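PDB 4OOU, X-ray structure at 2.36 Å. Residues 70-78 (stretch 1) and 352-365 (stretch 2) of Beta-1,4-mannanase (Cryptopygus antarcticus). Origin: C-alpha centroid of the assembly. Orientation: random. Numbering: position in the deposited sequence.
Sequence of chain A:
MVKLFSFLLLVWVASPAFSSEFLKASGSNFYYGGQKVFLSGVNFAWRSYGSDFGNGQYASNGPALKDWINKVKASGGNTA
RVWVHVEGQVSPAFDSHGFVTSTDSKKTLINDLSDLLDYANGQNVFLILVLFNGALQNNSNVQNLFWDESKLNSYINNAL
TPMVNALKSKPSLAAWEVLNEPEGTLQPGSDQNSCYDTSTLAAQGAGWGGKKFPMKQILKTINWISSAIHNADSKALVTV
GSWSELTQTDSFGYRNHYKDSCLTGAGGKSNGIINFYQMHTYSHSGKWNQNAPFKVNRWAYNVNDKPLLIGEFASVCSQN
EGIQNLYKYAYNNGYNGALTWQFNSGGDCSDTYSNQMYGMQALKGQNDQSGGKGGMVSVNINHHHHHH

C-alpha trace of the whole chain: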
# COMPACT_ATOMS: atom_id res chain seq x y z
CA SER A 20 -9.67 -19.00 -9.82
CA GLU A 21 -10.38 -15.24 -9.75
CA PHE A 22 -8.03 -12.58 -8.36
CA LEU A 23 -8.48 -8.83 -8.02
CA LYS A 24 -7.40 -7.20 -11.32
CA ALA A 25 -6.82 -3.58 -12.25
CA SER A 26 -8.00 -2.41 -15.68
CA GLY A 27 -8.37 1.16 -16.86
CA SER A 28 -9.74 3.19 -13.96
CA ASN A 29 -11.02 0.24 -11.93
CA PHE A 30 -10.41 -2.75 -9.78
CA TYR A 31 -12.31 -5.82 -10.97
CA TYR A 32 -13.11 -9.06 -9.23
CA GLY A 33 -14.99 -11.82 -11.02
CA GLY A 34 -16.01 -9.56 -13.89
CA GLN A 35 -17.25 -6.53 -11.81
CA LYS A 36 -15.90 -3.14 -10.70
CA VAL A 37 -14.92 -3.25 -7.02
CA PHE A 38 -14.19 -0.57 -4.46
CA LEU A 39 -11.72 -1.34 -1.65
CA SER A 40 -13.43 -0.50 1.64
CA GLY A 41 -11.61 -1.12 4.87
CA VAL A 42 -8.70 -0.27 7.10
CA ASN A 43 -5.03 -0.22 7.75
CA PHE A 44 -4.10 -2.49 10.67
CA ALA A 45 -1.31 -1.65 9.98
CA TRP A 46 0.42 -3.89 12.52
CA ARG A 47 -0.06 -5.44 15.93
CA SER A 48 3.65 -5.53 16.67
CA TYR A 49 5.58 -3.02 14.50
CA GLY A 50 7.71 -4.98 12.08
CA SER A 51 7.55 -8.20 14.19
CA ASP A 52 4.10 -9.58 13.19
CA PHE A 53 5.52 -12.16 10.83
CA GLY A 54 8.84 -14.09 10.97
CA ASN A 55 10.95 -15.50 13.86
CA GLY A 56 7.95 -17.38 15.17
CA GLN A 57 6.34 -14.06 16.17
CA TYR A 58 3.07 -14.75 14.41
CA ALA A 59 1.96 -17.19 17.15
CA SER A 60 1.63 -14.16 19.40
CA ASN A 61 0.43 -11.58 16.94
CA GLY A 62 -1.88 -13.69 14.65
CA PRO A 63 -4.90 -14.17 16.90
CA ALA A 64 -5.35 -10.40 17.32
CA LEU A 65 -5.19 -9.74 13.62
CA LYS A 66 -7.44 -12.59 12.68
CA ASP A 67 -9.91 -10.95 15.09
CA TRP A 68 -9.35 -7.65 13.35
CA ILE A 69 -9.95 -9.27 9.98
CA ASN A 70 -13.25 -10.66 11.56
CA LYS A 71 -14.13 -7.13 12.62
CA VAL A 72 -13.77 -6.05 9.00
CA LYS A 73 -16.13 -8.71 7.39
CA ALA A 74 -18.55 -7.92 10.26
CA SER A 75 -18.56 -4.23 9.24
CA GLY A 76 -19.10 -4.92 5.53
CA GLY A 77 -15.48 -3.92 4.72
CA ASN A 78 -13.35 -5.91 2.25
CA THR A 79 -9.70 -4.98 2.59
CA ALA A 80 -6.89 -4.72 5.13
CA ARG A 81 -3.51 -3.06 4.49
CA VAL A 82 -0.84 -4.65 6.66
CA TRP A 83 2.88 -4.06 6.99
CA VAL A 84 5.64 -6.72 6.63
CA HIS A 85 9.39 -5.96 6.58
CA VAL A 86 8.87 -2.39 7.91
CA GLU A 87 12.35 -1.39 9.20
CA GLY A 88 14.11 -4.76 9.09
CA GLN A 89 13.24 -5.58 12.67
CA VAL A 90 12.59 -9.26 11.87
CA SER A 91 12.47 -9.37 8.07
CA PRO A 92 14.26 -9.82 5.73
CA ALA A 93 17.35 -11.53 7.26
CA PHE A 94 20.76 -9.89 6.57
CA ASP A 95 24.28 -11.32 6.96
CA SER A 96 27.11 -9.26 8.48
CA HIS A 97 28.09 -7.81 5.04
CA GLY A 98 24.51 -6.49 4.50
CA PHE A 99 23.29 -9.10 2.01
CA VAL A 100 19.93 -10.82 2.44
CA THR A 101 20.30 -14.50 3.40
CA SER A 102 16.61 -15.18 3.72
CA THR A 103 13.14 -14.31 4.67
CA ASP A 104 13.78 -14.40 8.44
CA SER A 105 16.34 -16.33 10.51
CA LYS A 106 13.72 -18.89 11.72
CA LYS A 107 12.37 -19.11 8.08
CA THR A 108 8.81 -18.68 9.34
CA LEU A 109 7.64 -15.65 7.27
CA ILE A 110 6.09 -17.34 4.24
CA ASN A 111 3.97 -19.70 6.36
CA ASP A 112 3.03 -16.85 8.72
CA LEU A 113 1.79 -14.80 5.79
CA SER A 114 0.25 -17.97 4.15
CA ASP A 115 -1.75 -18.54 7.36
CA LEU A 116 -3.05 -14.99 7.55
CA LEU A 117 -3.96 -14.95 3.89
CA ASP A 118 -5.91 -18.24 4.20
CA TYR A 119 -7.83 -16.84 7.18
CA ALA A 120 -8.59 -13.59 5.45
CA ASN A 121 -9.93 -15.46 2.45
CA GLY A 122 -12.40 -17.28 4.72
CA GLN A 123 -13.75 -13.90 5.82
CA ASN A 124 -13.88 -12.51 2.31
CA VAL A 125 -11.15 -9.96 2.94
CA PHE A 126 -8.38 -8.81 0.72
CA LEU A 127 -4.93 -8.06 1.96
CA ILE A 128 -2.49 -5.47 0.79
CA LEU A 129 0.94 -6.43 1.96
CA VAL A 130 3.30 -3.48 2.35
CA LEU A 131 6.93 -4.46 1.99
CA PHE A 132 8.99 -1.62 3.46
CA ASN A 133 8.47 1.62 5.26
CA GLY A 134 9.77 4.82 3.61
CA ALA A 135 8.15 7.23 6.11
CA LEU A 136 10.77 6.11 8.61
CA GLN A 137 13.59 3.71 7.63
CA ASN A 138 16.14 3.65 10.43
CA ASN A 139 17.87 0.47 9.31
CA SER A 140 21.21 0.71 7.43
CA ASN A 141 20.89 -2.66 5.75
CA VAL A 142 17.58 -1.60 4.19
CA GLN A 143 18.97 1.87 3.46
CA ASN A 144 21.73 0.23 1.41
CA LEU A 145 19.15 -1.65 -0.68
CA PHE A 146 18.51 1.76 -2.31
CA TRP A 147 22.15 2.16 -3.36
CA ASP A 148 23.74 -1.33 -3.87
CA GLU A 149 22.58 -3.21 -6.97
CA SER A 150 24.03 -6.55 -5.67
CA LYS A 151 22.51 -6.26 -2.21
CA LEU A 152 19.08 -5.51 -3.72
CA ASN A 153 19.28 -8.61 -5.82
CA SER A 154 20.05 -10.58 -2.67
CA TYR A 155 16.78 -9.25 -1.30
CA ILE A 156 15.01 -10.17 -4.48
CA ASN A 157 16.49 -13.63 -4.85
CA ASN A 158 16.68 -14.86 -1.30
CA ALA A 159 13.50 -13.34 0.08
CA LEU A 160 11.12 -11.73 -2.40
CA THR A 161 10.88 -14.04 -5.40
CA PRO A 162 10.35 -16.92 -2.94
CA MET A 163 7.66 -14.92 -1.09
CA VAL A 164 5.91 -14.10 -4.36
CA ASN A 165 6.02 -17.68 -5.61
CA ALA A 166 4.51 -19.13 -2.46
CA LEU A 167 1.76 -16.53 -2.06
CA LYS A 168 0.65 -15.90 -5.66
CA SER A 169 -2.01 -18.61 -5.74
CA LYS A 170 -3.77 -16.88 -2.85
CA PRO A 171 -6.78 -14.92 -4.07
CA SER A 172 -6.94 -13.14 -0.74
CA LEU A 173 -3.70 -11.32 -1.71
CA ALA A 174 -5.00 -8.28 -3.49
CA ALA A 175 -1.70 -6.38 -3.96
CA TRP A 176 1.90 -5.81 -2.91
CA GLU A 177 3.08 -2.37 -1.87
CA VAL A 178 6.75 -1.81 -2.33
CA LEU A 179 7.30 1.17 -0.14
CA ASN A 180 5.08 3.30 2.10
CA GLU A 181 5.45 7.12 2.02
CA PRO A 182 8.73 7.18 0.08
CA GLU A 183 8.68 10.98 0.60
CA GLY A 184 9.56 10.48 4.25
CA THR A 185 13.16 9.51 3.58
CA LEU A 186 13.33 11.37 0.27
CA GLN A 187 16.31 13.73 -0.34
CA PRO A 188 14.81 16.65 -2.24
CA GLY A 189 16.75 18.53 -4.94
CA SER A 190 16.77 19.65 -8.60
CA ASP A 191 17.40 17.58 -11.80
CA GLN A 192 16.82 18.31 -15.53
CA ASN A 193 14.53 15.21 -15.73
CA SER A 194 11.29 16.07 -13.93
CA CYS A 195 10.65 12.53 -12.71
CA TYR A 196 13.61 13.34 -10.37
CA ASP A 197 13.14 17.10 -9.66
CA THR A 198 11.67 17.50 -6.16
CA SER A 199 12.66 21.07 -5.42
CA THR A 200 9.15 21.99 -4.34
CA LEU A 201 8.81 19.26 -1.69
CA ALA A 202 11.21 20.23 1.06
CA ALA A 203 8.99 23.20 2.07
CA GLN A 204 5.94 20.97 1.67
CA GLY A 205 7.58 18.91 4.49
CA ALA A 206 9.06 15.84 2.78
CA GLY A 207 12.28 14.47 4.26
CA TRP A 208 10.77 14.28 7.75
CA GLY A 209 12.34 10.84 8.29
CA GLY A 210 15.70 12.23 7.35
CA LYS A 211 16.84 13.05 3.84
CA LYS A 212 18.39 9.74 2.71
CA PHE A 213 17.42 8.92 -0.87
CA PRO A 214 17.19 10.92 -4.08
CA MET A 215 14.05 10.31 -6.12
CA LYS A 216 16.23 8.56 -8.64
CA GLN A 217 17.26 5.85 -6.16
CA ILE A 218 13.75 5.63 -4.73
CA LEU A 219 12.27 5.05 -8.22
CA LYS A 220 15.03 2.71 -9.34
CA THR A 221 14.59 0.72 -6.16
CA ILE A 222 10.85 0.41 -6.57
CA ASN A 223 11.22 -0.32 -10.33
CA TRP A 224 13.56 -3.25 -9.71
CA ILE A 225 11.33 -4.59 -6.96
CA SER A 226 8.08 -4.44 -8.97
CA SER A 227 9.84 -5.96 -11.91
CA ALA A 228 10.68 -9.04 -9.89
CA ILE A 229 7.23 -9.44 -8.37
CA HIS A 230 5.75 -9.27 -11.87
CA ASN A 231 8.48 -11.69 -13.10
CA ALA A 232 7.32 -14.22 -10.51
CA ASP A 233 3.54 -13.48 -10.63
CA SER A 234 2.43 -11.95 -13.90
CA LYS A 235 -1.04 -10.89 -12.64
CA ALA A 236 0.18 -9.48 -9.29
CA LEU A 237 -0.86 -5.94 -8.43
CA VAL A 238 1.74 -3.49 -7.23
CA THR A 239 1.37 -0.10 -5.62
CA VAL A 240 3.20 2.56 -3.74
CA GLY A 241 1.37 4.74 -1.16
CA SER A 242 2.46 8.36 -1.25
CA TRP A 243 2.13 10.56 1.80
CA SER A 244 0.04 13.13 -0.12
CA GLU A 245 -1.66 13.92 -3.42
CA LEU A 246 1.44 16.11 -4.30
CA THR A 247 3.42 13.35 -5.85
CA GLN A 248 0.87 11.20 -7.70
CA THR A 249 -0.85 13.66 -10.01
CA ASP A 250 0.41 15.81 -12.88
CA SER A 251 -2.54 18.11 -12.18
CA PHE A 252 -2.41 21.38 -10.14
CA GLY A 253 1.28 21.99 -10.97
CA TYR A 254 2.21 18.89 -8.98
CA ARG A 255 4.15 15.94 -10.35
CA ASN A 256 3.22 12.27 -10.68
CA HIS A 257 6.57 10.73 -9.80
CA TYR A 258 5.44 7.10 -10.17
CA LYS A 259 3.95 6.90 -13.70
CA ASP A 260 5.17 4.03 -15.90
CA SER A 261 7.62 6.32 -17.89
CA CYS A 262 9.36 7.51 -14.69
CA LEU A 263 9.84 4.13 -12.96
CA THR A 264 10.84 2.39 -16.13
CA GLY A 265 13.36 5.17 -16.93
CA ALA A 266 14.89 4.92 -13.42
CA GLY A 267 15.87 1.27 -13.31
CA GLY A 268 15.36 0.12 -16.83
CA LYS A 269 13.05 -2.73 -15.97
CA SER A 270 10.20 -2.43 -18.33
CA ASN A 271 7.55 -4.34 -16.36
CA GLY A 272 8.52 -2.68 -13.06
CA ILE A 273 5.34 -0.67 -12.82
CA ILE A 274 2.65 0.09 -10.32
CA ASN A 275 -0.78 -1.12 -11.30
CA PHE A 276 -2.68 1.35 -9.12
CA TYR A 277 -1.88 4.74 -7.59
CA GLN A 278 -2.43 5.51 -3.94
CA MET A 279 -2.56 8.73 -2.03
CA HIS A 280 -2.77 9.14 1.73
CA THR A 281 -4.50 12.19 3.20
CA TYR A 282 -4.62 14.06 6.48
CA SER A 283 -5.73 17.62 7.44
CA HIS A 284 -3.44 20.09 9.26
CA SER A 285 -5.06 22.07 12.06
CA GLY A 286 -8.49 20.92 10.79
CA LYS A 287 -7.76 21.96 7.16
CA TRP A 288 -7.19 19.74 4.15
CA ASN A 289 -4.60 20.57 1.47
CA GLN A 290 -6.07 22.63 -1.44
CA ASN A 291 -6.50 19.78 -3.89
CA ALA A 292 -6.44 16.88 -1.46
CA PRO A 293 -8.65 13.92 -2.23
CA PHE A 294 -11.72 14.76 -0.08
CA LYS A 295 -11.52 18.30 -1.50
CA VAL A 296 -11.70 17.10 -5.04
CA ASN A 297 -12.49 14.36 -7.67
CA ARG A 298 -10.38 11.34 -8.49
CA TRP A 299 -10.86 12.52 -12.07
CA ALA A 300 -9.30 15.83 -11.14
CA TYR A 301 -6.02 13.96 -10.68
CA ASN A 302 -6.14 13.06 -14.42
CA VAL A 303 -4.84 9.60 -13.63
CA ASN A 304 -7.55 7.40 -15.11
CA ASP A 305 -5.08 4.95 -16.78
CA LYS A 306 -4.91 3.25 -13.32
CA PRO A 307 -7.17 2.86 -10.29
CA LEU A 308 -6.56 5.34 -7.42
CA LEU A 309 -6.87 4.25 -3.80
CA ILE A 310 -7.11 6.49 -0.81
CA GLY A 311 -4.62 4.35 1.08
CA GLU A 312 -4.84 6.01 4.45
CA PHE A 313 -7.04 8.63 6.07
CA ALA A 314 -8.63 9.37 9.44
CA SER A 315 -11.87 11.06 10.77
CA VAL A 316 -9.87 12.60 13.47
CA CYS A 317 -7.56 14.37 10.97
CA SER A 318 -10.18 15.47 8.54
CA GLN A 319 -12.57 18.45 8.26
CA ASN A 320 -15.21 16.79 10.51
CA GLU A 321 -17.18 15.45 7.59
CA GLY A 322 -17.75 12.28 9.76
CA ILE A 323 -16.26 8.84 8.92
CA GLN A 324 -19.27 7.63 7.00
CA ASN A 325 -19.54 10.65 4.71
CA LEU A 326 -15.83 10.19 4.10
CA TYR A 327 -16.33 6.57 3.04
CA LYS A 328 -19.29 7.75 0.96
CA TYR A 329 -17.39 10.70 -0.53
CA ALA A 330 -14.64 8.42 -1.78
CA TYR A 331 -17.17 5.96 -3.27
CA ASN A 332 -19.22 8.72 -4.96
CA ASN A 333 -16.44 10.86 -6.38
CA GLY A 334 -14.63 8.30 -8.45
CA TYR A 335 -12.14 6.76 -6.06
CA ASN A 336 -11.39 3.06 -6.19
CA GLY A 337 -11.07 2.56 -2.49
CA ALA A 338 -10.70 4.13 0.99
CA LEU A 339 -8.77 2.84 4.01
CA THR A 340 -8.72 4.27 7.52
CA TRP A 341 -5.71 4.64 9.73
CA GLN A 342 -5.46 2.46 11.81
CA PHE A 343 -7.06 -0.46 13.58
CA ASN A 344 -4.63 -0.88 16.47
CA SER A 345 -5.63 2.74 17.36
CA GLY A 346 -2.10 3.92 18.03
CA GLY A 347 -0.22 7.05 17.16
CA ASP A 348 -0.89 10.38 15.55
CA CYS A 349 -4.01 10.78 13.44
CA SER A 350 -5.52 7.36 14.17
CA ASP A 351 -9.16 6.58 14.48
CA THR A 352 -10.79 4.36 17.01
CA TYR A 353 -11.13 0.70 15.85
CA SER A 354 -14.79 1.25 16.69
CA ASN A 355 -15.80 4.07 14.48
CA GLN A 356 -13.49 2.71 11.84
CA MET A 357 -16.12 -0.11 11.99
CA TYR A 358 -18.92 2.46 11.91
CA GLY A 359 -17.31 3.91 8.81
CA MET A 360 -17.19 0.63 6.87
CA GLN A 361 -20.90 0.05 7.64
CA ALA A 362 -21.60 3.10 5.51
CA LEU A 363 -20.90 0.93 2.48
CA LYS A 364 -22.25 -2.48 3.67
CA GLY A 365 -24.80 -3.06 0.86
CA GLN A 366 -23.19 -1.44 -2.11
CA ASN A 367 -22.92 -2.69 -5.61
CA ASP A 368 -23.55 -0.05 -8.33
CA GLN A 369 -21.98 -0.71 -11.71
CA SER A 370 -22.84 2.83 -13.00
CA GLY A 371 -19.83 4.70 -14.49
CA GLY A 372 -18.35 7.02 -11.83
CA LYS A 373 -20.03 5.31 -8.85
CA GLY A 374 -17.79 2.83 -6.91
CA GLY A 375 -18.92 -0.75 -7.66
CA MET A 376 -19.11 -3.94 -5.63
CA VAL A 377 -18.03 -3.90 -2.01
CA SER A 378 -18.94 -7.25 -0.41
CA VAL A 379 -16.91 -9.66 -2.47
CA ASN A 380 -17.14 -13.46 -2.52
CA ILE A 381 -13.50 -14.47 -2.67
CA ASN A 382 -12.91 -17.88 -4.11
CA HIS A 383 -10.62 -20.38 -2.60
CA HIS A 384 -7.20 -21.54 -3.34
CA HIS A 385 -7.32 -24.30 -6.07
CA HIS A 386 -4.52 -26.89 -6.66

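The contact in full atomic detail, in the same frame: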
# COMPACT_ATOMS: atom_id res chain seq x y z
N ASN A 70 -11.81 -10.41 11.24
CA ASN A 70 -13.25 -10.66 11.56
C ASN A 70 -14.06 -9.41 11.72
O ASN A 70 -15.20 -9.30 11.25
CB ASN A 70 -13.44 -11.49 12.84
CG ASN A 70 -12.76 -12.86 12.79
OD1 ASN A 70 -12.54 -13.48 13.84
ND2 ASN A 70 -12.43 -13.34 11.58
N LYS A 71 -13.46 -8.43 12.39
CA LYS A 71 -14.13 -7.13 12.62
C LYS A 71 -14.40 -6.40 11.30
O LYS A 71 -15.40 -5.71 11.15
CB LYS A 71 -13.31 -6.29 13.63
CG LYS A 71 -13.53 -6.77 15.05
CD LYS A 71 -12.77 -5.97 16.11
CE LYS A 71 -13.28 -6.27 17.53
NZ LYS A 71 -12.88 -7.62 17.99
N VAL A 72 -13.55 -6.63 10.32
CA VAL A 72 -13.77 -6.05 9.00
C VAL A 72 -14.95 -6.73 8.29
O VAL A 72 -15.89 -6.03 7.96
CB VAL A 72 -12.45 -6.00 8.17
CG1 VAL A 72 -12.68 -5.69 6.70
CG2 VAL A 72 -11.49 -4.98 8.79
N LYS A 73 -14.95 -8.06 8.07
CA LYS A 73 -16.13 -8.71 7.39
C LYS A 73 -17.38 -8.25 8.14
O LYS A 73 -18.30 -7.73 7.53
CB LYS A 73 -16.05 -10.24 7.32
N ALA A 74 -17.37 -8.35 9.47
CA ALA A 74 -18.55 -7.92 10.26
C ALA A 74 -19.06 -6.53 9.84
O ALA A 74 -20.29 -6.29 9.76
CB ALA A 74 -18.21 -7.93 11.76
N SER A 75 -18.14 -5.61 9.54
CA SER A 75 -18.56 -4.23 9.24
C SER A 75 -18.82 -3.98 7.77
O SER A 75 -18.92 -2.83 7.35
CB SER A 75 -17.53 -3.23 9.75
OG SER A 75 -17.02 -3.57 11.02
N GLY A 76 -18.93 -5.04 6.98
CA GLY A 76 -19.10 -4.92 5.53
C GLY A 76 -17.91 -4.35 4.77
O GLY A 76 -18.08 -3.89 3.63
N GLY A 77 -16.73 -4.34 5.40
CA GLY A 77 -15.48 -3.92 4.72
C GLY A 77 -14.88 -5.10 3.95
O GLY A 77 -15.34 -6.24 4.08
N ASN A 78 -13.87 -4.84 3.13
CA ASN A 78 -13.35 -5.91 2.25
C ASN A 78 -11.86 -5.91 2.02
O ASN A 78 -11.39 -6.58 1.13
CB ASN A 78 -14.07 -5.85 0.90
CG ASN A 78 -13.63 -4.68 0.06
OD1 ASN A 78 -12.80 -3.87 0.47
ND2 ASN A 78 -14.18 -4.58 -1.13
N THR A 352 -10.36 5.41 16.12
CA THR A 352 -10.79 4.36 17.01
C THR A 352 -11.08 3.10 16.19
O THR A 352 -11.72 3.23 15.17
CB THR A 352 -12.07 4.91 17.62
OG1 THR A 352 -11.70 5.62 18.80
CG2 THR A 352 -13.02 3.91 17.98
N TYR A 353 -10.67 1.90 16.61
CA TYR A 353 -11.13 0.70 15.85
C TYR A 353 -12.66 0.67 15.70
O TYR A 353 -13.22 0.13 14.75
CB TYR A 353 -10.63 -0.63 16.44
CG TYR A 353 -11.32 -1.12 17.71
CD1 TYR A 353 -12.63 -1.63 17.68
CD2 TYR A 353 -10.66 -1.11 18.92
CE1 TYR A 353 -13.26 -2.08 18.83
CE2 TYR A 353 -11.28 -1.55 20.09
CZ TYR A 353 -12.58 -2.03 20.05
OH TYR A 353 -13.16 -2.47 21.24
N SER A 354 -13.34 1.22 16.68
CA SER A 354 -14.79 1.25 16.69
C SER A 354 -15.46 2.08 15.59
O SER A 354 -16.37 1.63 14.91
CB SER A 354 -15.29 1.72 18.06
OG SER A 354 -15.76 0.60 18.76
N ASN A 355 -15.08 3.32 15.44
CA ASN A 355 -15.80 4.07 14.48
C ASN A 355 -15.14 3.86 13.11
O ASN A 355 -15.78 4.02 12.09
CB ASN A 355 -16.12 5.51 14.98
CG ASN A 355 -15.16 6.56 14.48
OD1 ASN A 355 -15.58 7.52 13.90
ND2 ASN A 355 -13.90 6.41 14.77
N GLN A 356 -13.90 3.40 13.07
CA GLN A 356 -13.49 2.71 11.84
C GLN A 356 -14.49 1.62 11.41
O GLN A 356 -14.75 1.50 10.20
CB GLN A 356 -12.11 2.13 11.94
CG GLN A 356 -11.07 3.21 11.86
CD GLN A 356 -9.69 2.66 11.96
OE1 GLN A 356 -9.12 2.18 10.97
NE2 GLN A 356 -9.14 2.70 13.17
N MET A 357 -15.07 0.87 12.35
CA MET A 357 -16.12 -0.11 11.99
C MET A 357 -17.41 0.58 11.56
O MET A 357 -18.06 0.16 10.59
CB MET A 357 -16.40 -1.10 13.12
CG MET A 357 -15.30 -2.12 13.38
SD MET A 357 -15.81 -3.43 14.51
CE MET A 357 -15.24 -2.80 16.08
N TYR A 358 -17.76 1.66 12.26
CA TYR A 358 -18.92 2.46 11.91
C TYR A 358 -18.76 2.88 10.46
O TYR A 358 -19.63 2.62 9.64
CB TYR A 358 -19.06 3.68 12.84
CG TYR A 358 -20.35 4.51 12.69
CD1 TYR A 358 -21.58 3.90 12.49
CD2 TYR A 358 -20.33 5.90 12.80
CE1 TYR A 358 -22.74 4.66 12.35
CE2 TYR A 358 -21.47 6.67 12.67
CZ TYR A 358 -22.68 6.05 12.44
OH TYR A 358 -23.84 6.81 12.33
N GLY A 359 -17.62 3.49 10.16
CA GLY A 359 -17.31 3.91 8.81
C GLY A 359 -17.56 2.85 7.75
O GLY A 359 -18.28 3.11 6.78
N MET A 360 -17.01 1.66 7.92
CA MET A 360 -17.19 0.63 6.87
C MET A 360 -18.67 0.30 6.65
O MET A 360 -19.08 -0.00 5.52
CB MET A 360 -16.39 -0.64 7.19
CG MET A 360 -14.91 -0.54 6.83
SD MET A 360 -13.90 -1.90 7.42
CE MET A 360 -13.91 -1.54 9.16
N GLN A 361 -19.47 0.34 7.73
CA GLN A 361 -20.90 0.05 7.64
C GLN A 361 -21.55 0.97 6.61
O GLN A 361 -22.53 0.59 5.96
CB GLN A 361 -21.62 0.24 8.99
CG GLN A 361 -21.55 -0.94 9.95
CD GLN A 361 -21.95 -0.57 11.38
OE1 GLN A 361 -22.89 0.21 11.60
NE2 GLN A 361 -21.22 -1.12 12.36
N ALA A 362 -21.01 2.18 6.45
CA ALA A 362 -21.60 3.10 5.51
C ALA A 362 -21.69 2.46 4.13
O ALA A 362 -22.54 2.84 3.34
CB ALA A 362 -20.82 4.40 5.44
N LEU A 363 -20.80 1.53 3.82
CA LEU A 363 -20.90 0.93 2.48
C LEU A 363 -21.37 -0.55 2.46
O LEU A 363 -21.33 -1.18 1.42
CB LEU A 363 -19.58 1.11 1.71
CG LEU A 363 -19.09 2.57 1.55
CD1 LEU A 363 -17.64 2.59 1.07
CD2 LEU A 363 -19.98 3.37 0.59
N LYS A 364 -21.85 -1.08 3.59
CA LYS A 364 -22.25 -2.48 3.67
C LYS A 364 -22.93 -3.00 2.38
O LYS A 364 -22.40 -3.87 1.70
CB LYS A 364 -23.14 -2.74 4.89
CG LYS A 364 -22.80 -3.99 5.70
CD LYS A 364 -23.55 -3.96 7.04
CE LYS A 364 -22.91 -4.84 8.12
NZ LYS A 364 -23.05 -6.30 7.81
N GLY A 365 -24.08 -2.46 2.00
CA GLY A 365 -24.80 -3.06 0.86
C GLY A 365 -24.08 -3.06 -0.50
O GLY A 365 -24.15 -4.05 -1.26
O HOH W 1 -20.09 -5.08 2.16
O HOH W 2 -17.51 -0.93 3.30

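The most unusual feature of this contact is how little direct hydrogen bonding it contains. One weak bond crosses between the stretches, from Lys364 NZ to Ala74 O at 3.4 Å. Two waters and close packing do the rest. Both waters donate to the same carbonyl, Gly76 O. Water 1 lies 2.8 Å from Gly76 O and 2.6 Å from Lys364 O. Water 2 lies 3.0 Å from Gly76 O and 2.9 Å from Met360 O. The backbones are thus linked through solvent at the point where the chain has left its helix.

No two touching residues are closer than 282 positions in sequence. The helix that runs into stretch 1 and ends at Ala74 and the helix that starts at Tyr353 lie with their N-to-C directions 35° apart, with a closest axial approach of 9.6 Å. The contact buries 477 Å², both sides summed.

Ser75 gives up the largest area. Ser75 OG donates to Lys71 O at 2.7 Å, which satisfies the hydroxyl within its own stretch. Ser75 OG also packs 3.3 Å from Met357 CG. The short side chain lets the backbones come close: Ser75 CB is 3.8 Å from Met360 CB. Ser75 O approaches Gln361 N at 3.2 Å, but the angle is too poor for a hydrogen bond. Gln361 N instead bonds to Met357 O at 3.2 Å, within its own stretch. Ser75 O also makes a CA-H...O contact with Gln361 CA at 3.5 Å.

Met360 points toward stretch 1 and is buried. Its long, flexible side chain takes the m, t, m rotamer. Met360 SD reaches Val72 CG1 at 4.0 Å and Gly77 CA at 3.7 Å. Gly77 leaves the space this sulfur needs, since an ideal CB there would lie 2.3 Å from Met360 SD.

Gly76 is fitted to its place in two ways. Its phi of 67° favours glycine. An ideal CB on Gly76 would also point toward stretch 2 and clash with Lys364 CG at 2.5 Å. Without one, Gly76 CA packs 3.8 Å from Lys364 CG. The Lys364 aliphatic chain runs past Gly76, and its amine ends near the Ala74 carbonyl. Lys364 itself closes a type I turn that begins at Gln361.

At the other end, Lys71 points toward stretch 2. Lys71 CB lies 3.9 Å from Met357 SD, and Lys71 CE lies 4.4 Å from Tyr353 CE1. The methylenes supply the apolar contact, while the amine is hydrogen-bonded elsewhere in the structure.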